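Local coordinates for regulatory protein SdiA (PDB 4LFU) that senses acyl-homoserine lactone autoinducers as a LuxR-type quorum-sensing receptor and activates transcription, notably of the ftsQAZ cell-division genes, at residues A[114-120]-A[134-140]; A[26-30]-A[41-45]; A[175-180]-A[233-239]; A[124-128]-A[162-166]. All blocks are in the same frame, centred on the assembly; numbering follows the deposited sequence.

Contact 1 (A[114-120]-A[134-140])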
loop_
_atom_site.group_PDB
_atom_site.type_symbol
_atom_site.label_atom_id
_atom_site.label_comp_id
_atom_site.label_asym_id
_atom_site.label_seq_id
_atom_site.Cartn_x
_atom_site.Cartn_y
_atom_site.Cartn_z
ATOM N N GLY A 114 -33.825 8.461 -0.059
ATOM C CA GLY A 114 -33.818 8.681 1.379
ATOM C C GLY A 114 -32.479 8.819 2.068
ATOM O O GLY A 114 -32.449 9.037 3.273
ATOM N N LEU A 115 -31.373 8.688 1.334
ATOM C CA LEU A 115 -30.034 8.899 1.917
ATOM C C LEU A 115 -29.733 10.378 2.189
ATOM O O LEU A 115 -29.945 11.244 1.328
ATOM C CB LEU A 115 -28.919 8.318 1.029
ATOM C CG LEU A 115 -28.492 6.847 1.053
ATOM C CD1 LEU A 115 -27.225 6.698 0.210
ATOM C CD2 LEU A 115 -28.271 6.306 2.472
ATOM N N ARG A 116 -29.183 10.649 3.369
ATOM C CA ARG A 116 -28.846 12.027 3.770
ATOM C C ARG A 116 -27.365 12.232 4.135
ATOM O O ARG A 116 -26.813 13.284 3.879
ATOM C CB ARG A 116 -29.768 12.503 4.928
ATOM C CG ARG A 116 -31.282 12.672 4.543
ATOM C CD ARG A 116 -31.515 13.770 3.490
ATOM N NE ARG A 116 -32.927 13.915 3.095
ATOM C CZ ARG A 116 -33.481 13.387 1.997
ATOM N NH1 ARG A 116 -32.758 12.658 1.156
ATOM N NH2 ARG A 116 -34.775 13.579 1.736
ATOM N N ARG A 117 -26.736 11.225 4.735
ATOM C CA ARG A 117 -25.428 11.381 5.377
ATOM C C ARG A 117 -24.624 10.081 5.273
ATOM O O ARG A 117 -25.195 8.983 5.199
ATOM C CB ARG A 117 -25.585 11.768 6.873
ATOM C CG ARG A 117 -26.338 13.092 7.193
ATOM C CD ARG A 117 -25.517 14.360 6.899
ATOM N NE ARG A 117 -26.231 15.585 7.284
ATOM C CZ ARG A 117 -27.040 16.308 6.495
ATOM N NH1 ARG A 117 -27.286 15.956 5.236
ATOM N NH2 ARG A 117 -27.630 17.399 6.975
ATOM N N GLY A 118 -23.299 10.214 5.256
ATOM C CA GLY A 118 -22.417 9.052 5.296
ATOM C C GLY A 118 -20.955 9.415 5.423
ATOM O O GLY A 118 -20.597 10.573 5.495
ATOM N N VAL A 119 -20.112 8.398 5.420
ATOM C CA VAL A 119 -18.695 8.564 5.641
ATOM C C VAL A 119 -17.957 7.403 4.946
ATOM O O VAL A 119 -18.477 6.296 4.872
ATOM C CB VAL A 119 -18.420 8.613 7.165
ATOM C CG1 VAL A 119 -18.867 7.320 7.847
ATOM C CG2 VAL A 119 -16.952 8.937 7.463
ATOM N N THR A 120 -16.771 7.643 4.419
ATOM C CA THR A 120 -15.992 6.534 3.850
ATOM C C THR A 120 -14.574 6.489 4.437
ATOM O O THR A 120 -13.943 7.523 4.660
ATOM C CB THR A 120 -15.968 6.592 2.303
ATOM O OG1 THR A 120 -17.307 6.743 1.836
ATOM C CG2 THR A 120 -15.374 5.315 1.680
ATOM N N SER A 134 -17.766 2.213 3.538
ATOM C CA SER A 134 -18.705 3.331 3.651
ATOM C C SER A 134 -19.782 3.005 4.644
ATOM O O SER A 134 -20.253 1.885 4.678
ATOM C CB SER A 134 -19.381 3.575 2.326
ATOM O OG SER A 134 -18.521 4.248 1.448
ATOM N N PHE A 135 -20.144 3.977 5.470
ATOM C CA PHE A 135 -21.373 3.914 6.275
ATOM C C PHE A 135 -22.318 5.008 5.798
ATOM O O PHE A 135 -21.882 6.097 5.450
ATOM C CB PHE A 135 -21.090 4.147 7.762
ATOM C CG PHE A 135 -20.292 3.046 8.437
ATOM C CD1 PHE A 135 -20.353 1.728 7.992
ATOM C CD2 PHE A 135 -19.503 3.337 9.546
ATOM C CE1 PHE A 135 -19.626 0.725 8.619
ATOM C CE2 PHE A 135 -18.792 2.326 10.194
ATOM C CZ PHE A 135 -18.856 1.022 9.720
ATOM N N SER A 136 -23.614 4.728 5.773
ATOM C CA SER A 136 -24.577 5.757 5.379
ATOM C C SER A 136 -25.839 5.725 6.225
ATOM O O SER A 136 -26.142 4.744 6.856
ATOM C CB SER A 136 -24.914 5.686 3.885
ATOM O OG SER A 136 -25.557 4.474 3.572
ATOM N N ARG A 137 -26.566 6.822 6.199
ATOM C CA ARG A 137 -27.684 7.046 7.078
ATOM C C ARG A 137 -28.767 7.823 6.327
ATOM O O ARG A 137 -28.472 8.741 5.524
ATOM C CB ARG A 137 -27.188 7.847 8.280
ATOM C CG ARG A 137 -28.123 7.877 9.433
ATOM C CD ARG A 137 -27.394 8.231 10.708
ATOM N NE ARG A 137 -26.621 9.455 10.604
ATOM C CZ ARG A 137 -25.482 9.671 11.258
ATOM N NH1 ARG A 137 -24.841 10.826 11.105
ATOM N NH2 ARG A 137 -24.972 8.737 12.061
ATOM N N CYS A 138 -30.014 7.458 6.611
ATOM C CA CYS A 138 -31.177 8.124 6.032
ATOM C C CYS A 138 -31.603 9.360 6.806
ATOM O O CYS A 138 -32.499 10.075 6.370
ATOM C CB CYS A 138 -32.351 7.150 5.918
ATOM S SG CYS A 138 -32.004 5.740 4.834
ATOM N N SER A 139 -30.962 9.612 7.946
ATOM C CA SER A 139 -31.345 10.707 8.838
ATOM C C SER A 139 -30.353 11.859 8.792
ATOM O O SER A 139 -29.147 11.675 8.914
ATOM C CB SER A 139 -31.525 10.209 10.279
ATOM O OG SER A 139 -31.411 11.287 11.203
ATOM N N ALA A 140 -30.899 13.054 8.623
ATOM C CA ALA A 140 -30.111 14.267 8.467
ATOM C C ALA A 140 -29.837 14.923 9.820
ATOM O O ALA A 140 -29.292 16.029 9.879
ATOM C CB ALA A 140 -30.833 15.247 7.528
#

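Contact 2 (A[26-30]-A[41-45])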
loop_
_atom_site.group_PDB
_atom_site.type_symbol
_atom_site.label_atom_id
_atom_site.label_comp_id
_atom_site.label_asym_id
_atom_site.label_seq_id
_atom_site.Cartn_x
_atom_site.Cartn_y
_atom_site.Cartn_z
ATOM N N VAL A 26 -17.525 -11.680 9.232
ATOM C CA VAL A 26 -16.886 -10.382 8.964
ATOM C C VAL A 26 -17.958 -9.339 8.603
ATOM O O VAL A 26 -18.008 -8.254 9.204
ATOM C CB VAL A 26 -15.809 -10.488 7.817
ATOM C CG1 VAL A 26 -15.222 -9.156 7.516
ATOM C CG2 VAL A 26 -14.698 -11.473 8.174
ATOM N N TYR A 27 -18.824 -9.686 7.644
ATOM C CA TYR A 27 -19.895 -8.784 7.204
ATOM C C TYR A 27 -20.893 -8.464 8.303
ATOM O O TYR A 27 -21.276 -7.311 8.475
ATOM C CB TYR A 27 -20.601 -9.306 5.962
ATOM C CG TYR A 27 -19.678 -9.461 4.790
ATOM C CD1 TYR A 27 -18.829 -8.427 4.402
ATOM C CD2 TYR A 27 -19.661 -10.628 4.058
ATOM C CE1 TYR A 27 -17.968 -8.574 3.304
ATOM C CE2 TYR A 27 -18.814 -10.787 2.975
ATOM C CZ TYR A 27 -17.970 -9.758 2.604
ATOM O OH TYR A 27 -17.130 -9.925 1.514
ATOM N N HIS A 28 -21.260 -9.473 9.081
ATOM C CA HIS A 28 -22.187 -9.272 10.189
ATOM C C HIS A 28 -21.634 -8.314 11.246
ATOM O O HIS A 28 -22.370 -7.471 11.765
ATOM C CB HIS A 28 -22.597 -10.615 10.820
ATOM C CG HIS A 28 -23.553 -10.460 11.960
ATOM N ND1 HIS A 28 -23.158 -10.549 13.281
ATOM C CD2 HIS A 28 -24.879 -10.174 11.979
ATOM C CE1 HIS A 28 -24.205 -10.338 14.063
ATOM N NE2 HIS A 28 -25.259 -10.107 13.298
ATOM N N GLU A 29 -20.341 -8.441 11.555
ATOM C CA GLU A 29 -19.666 -7.557 12.506
ATOM C C GLU A 29 -19.584 -6.117 12.007
ATOM O O GLU A 29 -19.734 -5.188 12.798
ATOM C CB GLU A 29 -18.270 -8.095 12.855
ATOM C CG GLU A 29 -17.532 -7.357 14.000
ATOM C CD GLU A 29 -18.333 -7.303 15.307
ATOM O OE1 GLU A 29 -18.943 -8.333 15.685
ATOM O OE2 GLU A 29 -18.356 -6.231 15.962
ATOM N N ILE A 30 -19.345 -5.927 10.704
ATOM C CA ILE A 30 -19.336 -4.581 10.113
ATOM C C ILE A 30 -20.722 -3.951 10.190
ATOM O O ILE A 30 -20.842 -2.783 10.558
ATOM C CB ILE A 30 -18.850 -4.552 8.652
ATOM C CG1 ILE A 30 -17.342 -4.826 8.585
ATOM C CG2 ILE A 30 -19.217 -3.205 7.988
ATOM C CD1 ILE A 30 -16.882 -5.294 7.200
ATOM N N TYR A 41 -26.614 1.814 6.782
ATOM C CA TYR A 41 -26.030 0.948 5.788
ATOM C C TYR A 41 -24.507 0.984 5.789
ATOM O O TYR A 41 -23.906 1.939 6.233
ATOM C CB TYR A 41 -26.545 1.322 4.404
ATOM C CG TYR A 41 -28.055 1.295 4.234
ATOM C CD1 TYR A 41 -28.739 0.094 4.091
ATOM C CD2 TYR A 41 -28.787 2.476 4.179
ATOM C CE1 TYR A 41 -30.128 0.064 3.907
ATOM C CE2 TYR A 41 -30.183 2.459 4.012
ATOM C CZ TYR A 41 -30.832 1.257 3.862
ATOM O OH TYR A 41 -32.181 1.237 3.677
ATOM N N TYR A 42 -23.908 -0.077 5.269
ATOM C CA TYR A 42 -22.482 -0.121 4.967
ATOM C C TYR A 42 -22.344 -0.695 3.563
ATOM O O TYR A 42 -23.267 -1.339 3.047
ATOM C CB TYR A 42 -21.739 -1.017 5.963
ATOM C CG TYR A 42 -21.969 -2.502 5.715
ATOM C CD1 TYR A 42 -23.082 -3.142 6.258
ATOM C CD2 TYR A 42 -21.078 -3.262 4.931
ATOM C CE1 TYR A 42 -23.331 -4.465 6.021
ATOM C CE2 TYR A 42 -21.309 -4.618 4.697
ATOM C CZ TYR A 42 -22.443 -5.203 5.256
ATOM O OH TYR A 42 -22.744 -6.537 5.061
ATOM N N SER A 43 -21.205 -0.422 2.939
ATOM C CA SER A 43 -20.785 -1.123 1.755
ATOM C C SER A 43 -19.266 -1.321 1.823
ATOM O O SER A 43 -18.539 -0.439 2.237
ATOM C CB SER A 43 -21.207 -0.377 0.483
ATOM O OG SER A 43 -20.518 0.847 0.333
ATOM N N LEU A 44 -18.796 -2.496 1.426
ATOM C CA LEU A 44 -17.372 -2.756 1.384
ATOM C C LEU A 44 -17.052 -3.021 -0.084
ATOM O O LEU A 44 -17.559 -3.995 -0.643
ATOM C CB LEU A 44 -17.050 -3.966 2.273
ATOM C CG LEU A 44 -15.812 -4.007 3.191
ATOM C CD1 LEU A 44 -15.173 -5.452 3.180
ATOM C CD2 LEU A 44 -14.735 -2.940 2.902
ATOM N N CYS A 45 -16.288 -2.109 -0.707
ATOM C CA CYS A 45 -15.887 -2.166 -2.138
ATOM C C CYS A 45 -14.380 -2.230 -2.287
ATOM O O CYS A 45 -13.654 -1.506 -1.617
ATOM C CB CYS A 45 -16.329 -0.927 -2.921
ATOM S SG CYS A 45 -18.083 -0.595 -2.875
#

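Contact 3 (A[175-180]-A[233-239])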
loop_
_atom_site.group_PDB
_atom_site.type_symbol
_atom_site.label_atom_id
_atom_site.label_comp_id
_atom_site.label_asym_id
_atom_site.label_seq_id
_atom_site.Cartn_x
_atom_site.Cartn_y
_atom_site.Cartn_z
ATOM N N THR A 175 -6.424 -11.258 -5.592
ATOM C CA THR A 175 -5.947 -11.001 -6.956
ATOM C C THR A 175 -5.571 -12.355 -7.588
ATOM O O THR A 175 -5.502 -13.341 -6.865
ATOM C CB THR A 175 -4.765 -9.980 -6.954
ATOM O OG1 THR A 175 -3.813 -10.323 -5.926
ATOM C CG2 THR A 175 -5.283 -8.591 -6.674
ATOM N N PRO A 176 -5.381 -12.420 -8.935
ATOM C CA PRO A 176 -5.030 -13.698 -9.572
ATOM C C PRO A 176 -3.822 -14.363 -8.909
ATOM O O PRO A 176 -2.842 -13.685 -8.556
ATOM C CB PRO A 176 -4.676 -13.287 -11.005
ATOM C CG PRO A 176 -5.484 -12.082 -11.246
ATOM C CD PRO A 176 -5.472 -11.341 -9.940
ATOM N N GLU A 177 -3.916 -15.678 -8.726
ATOM C CA GLU A 177 -2.867 -16.450 -8.081
ATOM C C GLU A 177 -1.702 -16.636 -9.041
ATOM O O GLU A 177 -1.907 -16.938 -10.221
ATOM C CB GLU A 177 -3.415 -17.805 -7.667
ATOM C CG GLU A 177 -2.686 -18.442 -6.506
ATOM C CD GLU A 177 -3.030 -19.922 -6.361
ATOM O OE1 GLU A 177 -3.560 -20.508 -7.346
ATOM O OE2 GLU A 177 -2.755 -20.495 -5.273
ATOM N N MET A 178 -0.493 -16.398 -8.539
ATOM C CA MET A 178 0.730 -16.620 -9.304
ATOM C C MET A 178 1.679 -17.410 -8.425
ATOM O O MET A 178 2.554 -16.836 -7.752
ATOM C CB MET A 178 1.389 -15.303 -9.767
ATOM C CG MET A 178 0.410 -14.190 -10.132
ATOM S SD MET A 178 1.083 -12.806 -11.096
ATOM C CE MET A 178 -0.393 -11.811 -11.003
ATOM N N ASN A 179 1.478 -18.729 -8.403
ATOM C CA ASN A 179 2.350 -19.607 -7.634
ATOM C C ASN A 179 3.594 -19.879 -8.458
ATOM O O ASN A 179 3.630 -20.811 -9.245
ATOM C CB ASN A 179 1.641 -20.918 -7.272
ATOM C CG ASN A 179 0.440 -20.703 -6.367
ATOM O OD1 ASN A 179 0.518 -20.004 -5.338
ATOM N ND2 ASN A 179 -0.693 -21.302 -6.748
ATOM N N PHE A 180 4.592 -19.030 -8.307
ATOM C CA PHE A 180 5.775 -19.117 -9.141
ATOM C C PHE A 180 6.922 -19.590 -8.280
ATOM O O PHE A 180 6.984 -19.276 -7.098
ATOM C CB PHE A 180 6.140 -17.772 -9.807
ATOM C CG PHE A 180 5.153 -17.296 -10.861
ATOM C CD1 PHE A 180 4.175 -18.144 -11.395
ATOM C CD2 PHE A 180 5.226 -15.990 -11.338
ATOM C CE1 PHE A 180 3.266 -17.687 -12.366
ATOM C CE2 PHE A 180 4.328 -15.532 -12.317
ATOM C CZ PHE A 180 3.356 -16.388 -12.829
ATOM N N TYR A 233 1.632 -7.963 -14.238
ATOM C CA TYR A 233 0.741 -8.487 -13.200
ATOM C C TYR A 233 1.476 -8.747 -11.876
ATOM O O TYR A 233 1.010 -8.343 -10.795
ATOM C CB TYR A 233 0.016 -9.741 -13.695
ATOM C CG TYR A 233 -1.283 -9.453 -14.430
ATOM C CD1 TYR A 233 -1.314 -8.615 -15.536
ATOM C CD2 TYR A 233 -2.488 -10.027 -14.010
ATOM C CE1 TYR A 233 -2.504 -8.363 -16.220
ATOM C CE2 TYR A 233 -3.699 -9.773 -14.688
ATOM C CZ TYR A 233 -3.691 -8.944 -15.788
ATOM O OH TYR A 233 -4.867 -8.703 -16.463
ATOM N N ALA A 234 2.628 -9.399 -11.983
ATOM C CA ALA A 234 3.553 -9.602 -10.858
ATOM C C ALA A 234 4.022 -8.301 -10.182
ATOM O O ALA A 234 4.034 -8.175 -8.951
ATOM C CB ALA A 234 4.761 -10.369 -11.361
ATOM N N ALA A 235 4.444 -7.347 -11.010
ATOM C CA ALA A 235 4.855 -6.034 -10.550
ATOM C C ALA A 235 3.689 -5.306 -9.845
ATOM O O ALA A 235 3.883 -4.740 -8.755
ATOM C CB ALA A 235 5.367 -5.238 -11.692
ATOM N N ALA A 236 2.477 -5.367 -10.429
ATOM C CA ALA A 236 1.322 -4.623 -9.881
ATOM C C ALA A 236 0.845 -5.120 -8.519
ATOM O O ALA A 236 0.466 -4.317 -7.653
ATOM C CB ALA A 236 0.181 -4.615 -10.857
ATOM N N THR A 237 0.833 -6.449 -8.353
ATOM C CA THR A 237 0.318 -7.080 -7.148
ATOM C C THR A 237 1.394 -7.261 -6.085
ATOM O O THR A 237 1.095 -7.656 -4.961
ATOM C CB THR A 237 -0.282 -8.452 -7.457
ATOM O OG1 THR A 237 0.709 -9.227 -8.139
ATOM C CG2 THR A 237 -1.513 -8.324 -8.330
ATOM N N GLY A 238 2.644 -7.014 -6.457
ATOM C CA GLY A 238 3.761 -7.098 -5.535
ATOM C C GLY A 238 4.344 -8.485 -5.396
ATOM O O GLY A 238 5.074 -8.737 -4.452
ATOM N N LEU A 239 4.025 -9.391 -6.322
ATOM C CA LEU A 239 4.584 -10.758 -6.276
ATOM C C LEU A 239 6.098 -10.725 -6.503
ATOM O O LEU A 239 6.857 -11.416 -5.812
ATOM C CB LEU A 239 3.923 -11.678 -7.304
ATOM C CG LEU A 239 4.697 -12.963 -7.644
ATOM C CD1 LEU A 239 4.321 -14.116 -6.715
ATOM C CD2 LEU A 239 4.520 -13.374 -9.111
#

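Contact 4 (A[124-128]-A[162-166])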
loop_
_atom_site.group_PDB
_atom_site.type_symbol
_atom_site.label_atom_id
_atom_site.label_comp_id
_atom_site.label_asym_id
_atom_site.label_seq_id
_atom_site.Cartn_x
_atom_site.Cartn_y
_atom_site.Cartn_z
ATOM N N MET A 124 -5.218 0.944 1.147
ATOM C CA MET A 124 -4.566 0.110 0.153
ATOM C C MET A 124 -4.053 -1.150 0.809
ATOM O O MET A 124 -3.314 -1.084 1.777
ATOM C CB MET A 124 -3.392 0.816 -0.510
ATOM C CG MET A 124 -2.637 -0.152 -1.426
ATOM S SD MET A 124 -1.581 0.707 -2.572
ATOM C CE MET A 124 -0.276 1.317 -1.494
ATOM N N LEU A 125 -4.424 -2.297 0.250
ATOM C CA LEU A 125 -3.998 -3.605 0.786
ATOM C C LEU A 125 -2.591 -4.058 0.316
ATOM O O LEU A 125 -2.054 -3.510 -0.662
ATOM C CB LEU A 125 -5.073 -4.657 0.488
ATOM C CG LEU A 125 -6.452 -4.249 1.018
ATOM C CD1 LEU A 125 -7.546 -5.037 0.321
ATOM C CD2 LEU A 125 -6.529 -4.389 2.532
ATOM N N PRO A 126 -2.002 -5.077 0.992
ATOM C CA PRO A 126 -0.648 -5.554 0.581
ATOM C C PRO A 126 -0.590 -5.994 -0.888
ATOM O O PRO A 126 0.476 -5.955 -1.496
ATOM C CB PRO A 126 -0.372 -6.745 1.520
ATOM C CG PRO A 126 -1.323 -6.511 2.728
ATOM C CD PRO A 126 -2.542 -5.845 2.139
ATOM N N ASN A 127 -1.735 -6.376 -1.455
ATOM C CA ASN A 127 -1.808 -6.798 -2.856
ATOM C C ASN A 127 -2.125 -5.645 -3.826
ATOM O O ASN A 127 -2.273 -5.851 -5.048
ATOM C CB ASN A 127 -2.797 -7.957 -3.018
ATOM C CG ASN A 127 -4.251 -7.569 -2.698
ATOM O OD1 ASN A 127 -4.556 -6.427 -2.350
ATOM N ND2 ASN A 127 -5.153 -8.539 -2.825
ATOM N N ARG A 128 -2.194 -4.429 -3.258
ATOM C CA ARG A 128 -2.451 -3.170 -3.995
ATOM C C ARG A 128 -3.926 -2.983 -4.394
ATOM O O ARG A 128 -4.266 -2.069 -5.145
ATOM C CB ARG A 128 -1.540 -3.042 -5.212
ATOM C CG ARG A 128 -0.113 -2.708 -4.900
ATOM C CD ARG A 128 0.656 -3.907 -4.378
ATOM N NE ARG A 128 2.085 -3.734 -4.607
ATOM C CZ ARG A 128 3.018 -4.029 -3.718
ATOM N NH1 ARG A 128 2.670 -4.571 -2.556
ATOM N NH2 ARG A 128 4.292 -3.817 -4.012
ATOM N N LEU A 162 -10.911 -6.431 5.966
ATOM C CA LEU A 162 -10.275 -6.835 4.725
ATOM C C LEU A 162 -9.043 -7.722 4.940
ATOM O O LEU A 162 -8.745 -8.552 4.090
ATOM C CB LEU A 162 -9.920 -5.611 3.875
ATOM C CG LEU A 162 -11.066 -4.790 3.277
ATOM C CD1 LEU A 162 -10.582 -3.446 2.788
ATOM C CD2 LEU A 162 -11.747 -5.555 2.167
ATOM N N MET A 163 -8.333 -7.549 6.060
ATOM C CA MET A 163 -7.273 -8.520 6.442
ATOM C C MET A 163 -7.843 -9.900 6.781
ATOM O O MET A 163 -7.317 -10.921 6.305
ATOM C CB MET A 163 -6.375 -7.994 7.568
ATOM C CG MET A 163 -5.472 -6.794 7.160
ATOM S SD MET A 163 -4.514 -6.955 5.620
ATOM C CE MET A 163 -3.500 -8.394 5.992
ATOM N N ALA A 164 -8.939 -9.937 7.557
ATOM C CA ALA A 164 -9.677 -11.184 7.769
ATOM C C ALA A 164 -10.097 -11.815 6.450
ATOM O O ALA A 164 -9.849 -12.995 6.215
ATOM C CB ALA A 164 -10.893 -10.958 8.660
ATOM N N LEU A 165 -10.727 -11.044 5.573
ATOM C CA LEU A 165 -11.161 -11.591 4.277
ATOM C C LEU A 165 -10.010 -12.058 3.380
ATOM O O LEU A 165 -10.193 -12.947 2.566
ATOM C CB LEU A 165 -12.073 -10.596 3.530
ATOM C CG LEU A 165 -13.439 -10.303 4.174
ATOM C CD1 LEU A 165 -13.968 -8.942 3.739
ATOM C CD2 LEU A 165 -14.440 -11.392 3.857
ATOM N N MET A 166 -8.841 -11.431 3.511
ATOM C CA MET A 166 -7.637 -11.886 2.813
ATOM C C MET A 166 -7.162 -13.224 3.366
ATOM O O MET A 166 -6.856 -14.128 2.594
ATOM C CB MET A 166 -6.514 -10.847 2.876
ATOM C CG MET A 166 -6.545 -9.853 1.708
ATOM S SD MET A 166 -5.135 -8.731 1.688
ATOM C CE MET A 166 -3.975 -9.628 0.660
#

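Contact 1 (A[114-120]-A[134-140])
Backbone hydrogen bonds pair strand 117-120 with strand 134-137 at 174°, nearly exactly antiparallel, their axes 4.5 Å apart. V119 and F135 form a hydrogen-bonded pair, with V119 N to F135 O and F135 N to V119 O both 2.9 Å. At R117 and R137 the pattern is disturbed: R137 N donates to R117 O (2.7 Å), while R137 O accepts from both R117 N (3.1 Å) and R116 N (3.0 Å). Two residues thus face one, the definition of a classic beta bulge, here at the open end of the hairpin formed by strands 117-124 and 130-137 in the antiparallel sheet of the autoinducer-binding domain. G118 lies opposite S136 with CA atoms 3.9 Å apart; a CB there would clash with F135 O. Among side chains, the one polar link across the strands is T120 OG1 to S134 OG, 2.8 Å, on the face that also carries S136; T120 OG1 bonds W95 as well. On the opposite face V119 CG1 meets F135 CB at 3.9 Å, and both residues pack against M154 of helix 147-167. L115 CD2 lies 4.5 Å from C138 SG. R137 NH2 hydrogen-bonds the E38 carbonyl, and the guanidinium makes a cation-pi contact with Y39.

Contact 2 (A[26-30]-A[41-45])
Helix segment 26-30 lies over strand segment 41-45 with an axis separation of 9.9 Å and N-to-C directions 139° apart, so the two run obliquely antiparallel. No hydrogen bond joins them; at this spacing side chains fill the gap. The strand sends Y42 and L44 toward the helix, while the intervening S43 points away. From the helix, I30 and Y27, one turn apart, meet them. I30 CG2 sits over the face of the Y42 ring, 4.0 Å from its centroid, in a CH-pi contact, and I30 CD1 reaches L44 CG at 4.3 Å. Y27 meets both strand residues: its CB is 3.6 Å from Y42 OH, and L44 CD1 approaches the edge of its ring, 4.2 Å from CE1. All four residues are buried. This is helix-on-sheet packing within the alpha-beta-alpha autoinducer-binding domain. Helix 147-167 lies alongside, with S161 touching I30, and L162 and L165 touching L44; Y27 stacks on Y60 of strand 57-61, and Y42 packs against F135 of strand 130-137.

Contact 3 (A[175-180]-A[233-239])
Within the LuxR-type helix-turn-helix domain, the incoming chain at 175-180 packs along the end of the last helix, 227-237, so that the chain entering helix 182-192 lies against the C-terminal end of the last. The central side chain is M178, extended through chi2 and chi3 so that its tip reaches the helix: M178 CE lies 3.4 Å from Y233 CB, near the plane and edge of the tyrosine ring, and M178 SD is 4.4 Å from A234 CB. Nearer the backbone, M178 CB meets L239 CD2 at 3.7 Å, and the same CD2 lies 3.5 Å from F180 CD2. No hydrogen bond crosses between the segments. G238 is the first residue to leave helical angles; its positive phi suits glycine, and L239 follows it. F180 extends the hydrophobic cluster into the four-helix fold characteristic of LuxR-family DNA-binding domains, touching L188 of helix 182-192 and M218 and I222 of helix 208-222. At the other end, T175 OG1 approaches T237 CG2 at 3.9 Å, whereas T237 OG1 hydrogen-bonds back to Y233 O at 2.8 Å, within its own segment. The hydroxyl of Y233 is engaged outside the two segments: Y233 OH hydrogen-bonds E193 of the second subunit. The Y233 ring meets F52 of its own chain with the planes at about 90°, while A235 packs on C232 of the second subunit, so this helix also takes part in the dimer interface.

Contact 4 (A[124-128]-A[162-166])
This is an apolar contact between the turn of a beta hairpin and the side of a long helix, at the end of the autoinducer-binding domain that faces the DNA-binding domain. Residues L125 to R128 form a type I turn linking strands 117-124 and 130-137, closed by R128 N to L125 O at 2.8 Å; R128 NH1 also bonds P126 O at 2.8 Å. Helix 147-167 presents L162, M163 and M166 to it, and no hydrogen bond passes between the two segments. L125 CD2 packs on L162 CB at 3.8 Å, while L125 CB is 4.2 Å from M166 SD. The P126 ring lies against both methionines, with P126 CD 4.2 Å from M163 SD and 3.9 Å from M166 SD. M166 is the most heavily covered helix residue: besides L125 and P126, it meets N127, whose ND2 is 3.8 Å from M166 CE. The polar bonds of N127 lead elsewhere, ND2 to the V173 carbonyl and OD1 to A129 N. V173 also touches L162 and M166, so the chain leaving the helix passes beside this contact. L162 continues the hydrophobic layer onto L44 and V46 of strand 41-47, while M124 and R128 pack on residues of the second subunit. Such packing of a hairpin turn on a helix that flanks the sheet suits the alpha-beta-alpha, GAF-like architecture of LuxR-type autoinducer-binding domains.

In the fold
Contacts 1, 2 and 4 belong to the autoinducer-binding domain, contact 3 to the DNA-binding domain. Contact 1, within the sheet, is the one held by hydrogen bonds between its segments; the other three rely on apolar side chains. It joins contact 2 through neighbouring strands, with S136 N 2.8 Å from Y41 O. Contact 2 is wholly buried, whereas the others are partly open. Contacts 1 and 4 occupy opposite ends of the same hairpin, their centres about 25 Å apart, and contact 4 meets contact 2 through L162 and L44. Across the domain boundary, R128 CG packs 3.2 Å from A236 O, bringing contacts 4 and 3 together where both touch the second subunit.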